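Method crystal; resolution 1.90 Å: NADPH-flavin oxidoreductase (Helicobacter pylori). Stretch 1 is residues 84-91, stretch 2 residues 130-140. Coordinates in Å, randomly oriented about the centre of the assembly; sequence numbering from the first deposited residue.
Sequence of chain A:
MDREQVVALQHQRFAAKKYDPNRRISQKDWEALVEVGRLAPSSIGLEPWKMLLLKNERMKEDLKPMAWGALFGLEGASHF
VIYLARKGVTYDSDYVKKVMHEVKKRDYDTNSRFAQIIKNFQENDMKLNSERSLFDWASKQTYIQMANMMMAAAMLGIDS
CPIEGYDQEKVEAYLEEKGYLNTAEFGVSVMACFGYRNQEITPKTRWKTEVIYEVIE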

# COMPACT_ATOMS: atom_id res chain seq x y z
N LEU A 84 7.62 -8.29 -6.23
CA LEU A 84 7.19 -8.35 -7.63
C LEU A 84 5.66 -8.32 -7.69
O LEU A 84 4.98 -8.80 -6.78
N ALA A 85 5.16 -7.70 -8.76
CA ALA A 85 3.74 -7.63 -9.06
C ALA A 85 3.51 -8.26 -10.44
O ALA A 85 4.39 -8.19 -11.35
N ARG A 86 2.41 -9.00 -10.58
CA ARG A 86 2.14 -9.65 -11.85
C ARG A 86 1.61 -8.68 -12.91
O ARG A 86 0.89 -7.71 -12.62
N LYS A 87 1.98 -8.96 -14.15
CA LYS A 87 1.56 -8.23 -15.31
C LYS A 87 0.35 -8.90 -15.94
O LYS A 87 0.23 -10.13 -15.89
N GLY A 88 -0.50 -8.08 -16.56
CA GLY A 88 -1.62 -8.53 -17.41
C GLY A 88 -2.63 -9.36 -16.62
O GLY A 88 -3.10 -10.38 -17.10
N VAL A 89 -2.99 -8.89 -15.44
CA VAL A 89 -3.86 -9.66 -14.53
C VAL A 89 -5.28 -9.21 -14.86
O VAL A 89 -5.82 -8.29 -14.23
N THR A 90 -5.84 -9.84 -15.89
CA THR A 90 -7.11 -9.43 -16.51
C THR A 90 -8.13 -10.56 -16.35
O THR A 90 -7.74 -11.67 -16.05
N TYR A 91 -9.41 -10.28 -16.61
CA TYR A 91 -10.48 -11.23 -16.36
C TYR A 91 -10.28 -12.52 -17.14
O TYR A 91 -10.70 -13.58 -16.70
N SER A 130 -4.27 -0.54 -20.27
CA SER A 130 -2.95 -0.65 -20.88
C SER A 130 -2.13 -1.60 -20.06
O SER A 130 -2.44 -1.87 -18.87
N GLU A 131 -1.05 -2.10 -20.63
CA GLU A 131 -0.17 -2.96 -19.83
C GLU A 131 0.37 -2.24 -18.56
O GLU A 131 0.37 -2.82 -17.45
N ARG A 132 0.77 -0.98 -18.71
CA ARG A 132 1.29 -0.23 -17.57
C ARG A 132 0.24 0.01 -16.48
O ARG A 132 0.55 -0.16 -15.29
N SER A 133 -0.99 0.41 -16.86
CA SER A 133 -2.02 0.66 -15.85
C SER A 133 -2.38 -0.63 -15.09
O SER A 133 -2.59 -0.59 -13.86
N LEU A 134 -2.39 -1.76 -15.81
CA LEU A 134 -2.67 -3.07 -15.18
C LEU A 134 -1.56 -3.43 -14.22
O LEU A 134 -1.82 -3.94 -13.12
N PHE A 135 -0.33 -3.26 -14.66
CA PHE A 135 0.83 -3.53 -13.79
C PHE A 135 0.82 -2.64 -12.53
O PHE A 135 1.01 -3.14 -11.40
N ASP A 136 0.58 -1.34 -12.71
CA ASP A 136 0.57 -0.45 -11.54
C ASP A 136 -0.57 -0.77 -10.57
O ASP A 136 -0.43 -0.55 -9.37
N TRP A 137 -1.70 -1.25 -11.10
CA TRP A 137 -2.80 -1.73 -10.24
C TRP A 137 -2.37 -2.93 -9.34
O TRP A 137 -2.59 -2.93 -8.13
N ALA A 138 -1.69 -3.91 -9.92
CA ALA A 138 -1.16 -5.04 -9.15
C ALA A 138 -0.10 -4.55 -8.18
O ALA A 138 0.04 -5.09 -7.05
N SER A 139 0.72 -3.60 -8.64
CA SER A 139 1.76 -2.99 -7.77
C SER A 139 1.18 -2.32 -6.52
O SER A 139 1.71 -2.45 -5.41
N LYS A 140 0.09 -1.59 -6.67
CA LYS A 140 -0.62 -1.04 -5.50
C LYS A 140 -0.90 -2.12 -4.42
O LYS A 140 -0.77 -1.85 -3.20

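No direct hydrogen bond joins these two stretches; their polar connection runs entirely through two waters, and the rest of the contact is side-chain packing. The arrangement illustrates a general principle: where a strand end and the loop after it lie against a helix, small residues let the backbones come close, and water links polar groups of the loop to the helix, including helix carbonyls that already accept backbone hydrogen bonds.

The small residues are Ala85 and Ala138, whose CA-to-CB bonds both point toward the opposing stretch. Their CB atoms lie 4.0 Å apart, and Ala85 CB also comes within 3.7 Å of Ser139 N, so the strand rests almost on the helix backbone. The axes of the strand and the helix approach to 7.0 Å. Ala138 CB further reaches Arg86 O at 3.3 Å, while the Arg86 side chain, an m rotamer at chi1, leaves with its CA-to-CB bond pointing away from the helix.

Aromatic rings extend the contact on longer arms. Phe135 starts sideways, but its t rotamer brings the end of the ring nearer, and CE1 lies 3.7 Å from Ala85 CB. The same CE1 stands 3.4 Å from Ala85 O, which sits at the ring edge, near its plane. The aliphatic part of Lys87 adds cover, with CG 3.9 Å from Phe135 CD1; its NZ is hydrogen-bonded elsewhere in the structure. Trp137 also leaves sideways in a t rotamer and returns with its ring end, placing CZ3 4.0 Å from CG1 of Val89, itself t at chi1.

Leu134, with chi1 m and chi2 t, points toward the loop. Its CD1 meets Thr90 CG2 at 3.5 Å, and its CD2 lies 4.0 Å from Val89 O. Thr90 adopts the p rotamer. Gly88 has a positive phi, a conformation that favours glycine, and its CA lies 3.6 Å from Glu131 OE1, the m, m side chain of Glu131 having curled its end nearer the loop.

Two waters complete the contact. Water 1 donates to Arg86 O at 2.8 Å and accepts from Val89 N at 3.1 Å, thereby spanning the turn; its bond to Leu134 O, at 2.9 Å, is weak but ties that turn to the helix. Water 2 accepts from Gly88 N at 3.0 Å and donates to both Glu131 O and Glu131 OE1, each at 2.7 Å. One residue's backbone and carboxylate thus hold the water that receives the loop amide.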

# COMPACT_ATOMS: atom_id res chain seq x y z
CB LEU A 84 7.69 -9.63 -8.32
CG LEU A 84 9.16 -10.06 -8.15
CD1 LEU A 84 9.31 -11.44 -8.87
CD2 LEU A 84 10.14 -8.97 -8.66
CB ALA A 85 3.29 -6.19 -9.05
CB ARG A 86 1.14 -10.79 -11.65
CG ARG A 86 1.77 -12.02 -11.02
CD ARG A 86 0.76 -13.15 -10.93
NE ARG A 86 1.34 -14.31 -10.24
CZ ARG A 86 2.00 -15.29 -10.85
NH1 ARG A 86 2.21 -15.24 -12.16
NH2 ARG A 86 2.48 -16.31 -10.13
CB LYS A 87 2.70 -8.27 -16.34
CG LYS A 87 3.90 -7.49 -15.88
CD LYS A 87 4.96 -7.46 -16.91
CE LYS A 87 6.01 -6.44 -16.48
NZ LYS A 87 7.19 -6.45 -17.38
CB VAL A 89 -3.50 -9.43 -13.05
CG1 VAL A 89 -4.48 -10.14 -12.15
CG2 VAL A 89 -2.08 -9.96 -12.76
CB THR A 90 -6.97 -9.12 -18.01
OG1 THR A 90 -6.45 -10.26 -18.72
CG2 THR A 90 -6.09 -7.89 -18.25
CB TYR A 91 -11.83 -10.62 -16.74
CG TYR A 91 -12.19 -10.74 -18.20
CD1 TYR A 91 -13.16 -11.64 -18.63
CD2 TYR A 91 -11.57 -9.94 -19.16
CE1 TYR A 91 -13.53 -11.73 -19.97
CE2 TYR A 91 -11.93 -10.04 -20.53
CZ TYR A 91 -12.90 -10.94 -20.91
OH TYR A 91 -13.25 -11.04 -22.25
CB SER A 130 -2.29 0.73 -20.93
OG SER A 130 -1.81 1.11 -19.64
CB GLU A 131 0.93 -3.56 -20.71
CG GLU A 131 0.40 -4.76 -21.60
CD GLU A 131 -0.47 -5.80 -20.79
OE1 GLU A 131 0.05 -6.47 -19.84
OE2 GLU A 131 -1.69 -5.95 -21.12
CB ARG A 132 1.93 1.09 -18.05
CG ARG A 132 2.26 2.08 -16.93
CD ARG A 132 3.53 1.67 -16.26
NE ARG A 132 4.03 2.58 -15.21
CZ ARG A 132 4.98 3.50 -15.40
NH1 ARG A 132 5.50 3.71 -16.62
NH2 ARG A 132 5.40 4.24 -14.38
CB SER A 133 -3.25 1.39 -16.48
OG SER A 133 -3.93 0.56 -17.39
CB LEU A 134 -2.76 -4.18 -16.26
CG LEU A 134 -4.14 -4.24 -16.98
CD1 LEU A 134 -3.99 -5.05 -18.26
CD2 LEU A 134 -5.28 -4.77 -16.09
CB PHE A 135 2.15 -3.35 -14.53
CG PHE A 135 3.30 -3.49 -13.61
CD1 PHE A 135 3.67 -4.75 -13.16
CD2 PHE A 135 3.89 -2.37 -13.06
CE1 PHE A 135 4.72 -4.89 -12.23
CE2 PHE A 135 4.94 -2.50 -12.14
CZ PHE A 135 5.34 -3.77 -11.73
CB ASP A 136 0.56 1.02 -11.91
CG ASP A 136 1.91 1.51 -12.38
OD1 ASP A 136 2.95 0.91 -12.01
OD2 ASP A 136 1.95 2.50 -13.14
CB TRP A 137 -4.03 -2.10 -11.08
CG TRP A 137 -5.11 -2.76 -10.25
CD1 TRP A 137 -5.94 -2.15 -9.32
CD2 TRP A 137 -5.47 -4.15 -10.28
NE1 TRP A 137 -6.78 -3.11 -8.78
CE2 TRP A 137 -6.52 -4.33 -9.36
CE3 TRP A 137 -4.99 -5.27 -11.01
CZ2 TRP A 137 -7.12 -5.59 -9.14
CZ3 TRP A 137 -5.58 -6.52 -10.79
CH2 TRP A 137 -6.66 -6.66 -9.86
CB ALA A 138 -0.58 -6.11 -10.09
CB SER A 139 2.59 -1.99 -8.60
OG SER A 139 3.55 -1.26 -7.80
CB LYS A 140 -1.94 -0.36 -5.95
CG LYS A 140 -1.71 0.95 -6.74
CD LYS A 140 -3.07 1.53 -7.25
CE LYS A 140 -2.76 2.52 -8.39
NZ LYS A 140 -4.03 3.31 -8.69
O HOH W 1 -1.46 -6.78 -13.74
O HOH W 2 0.70 -5.49 -17.37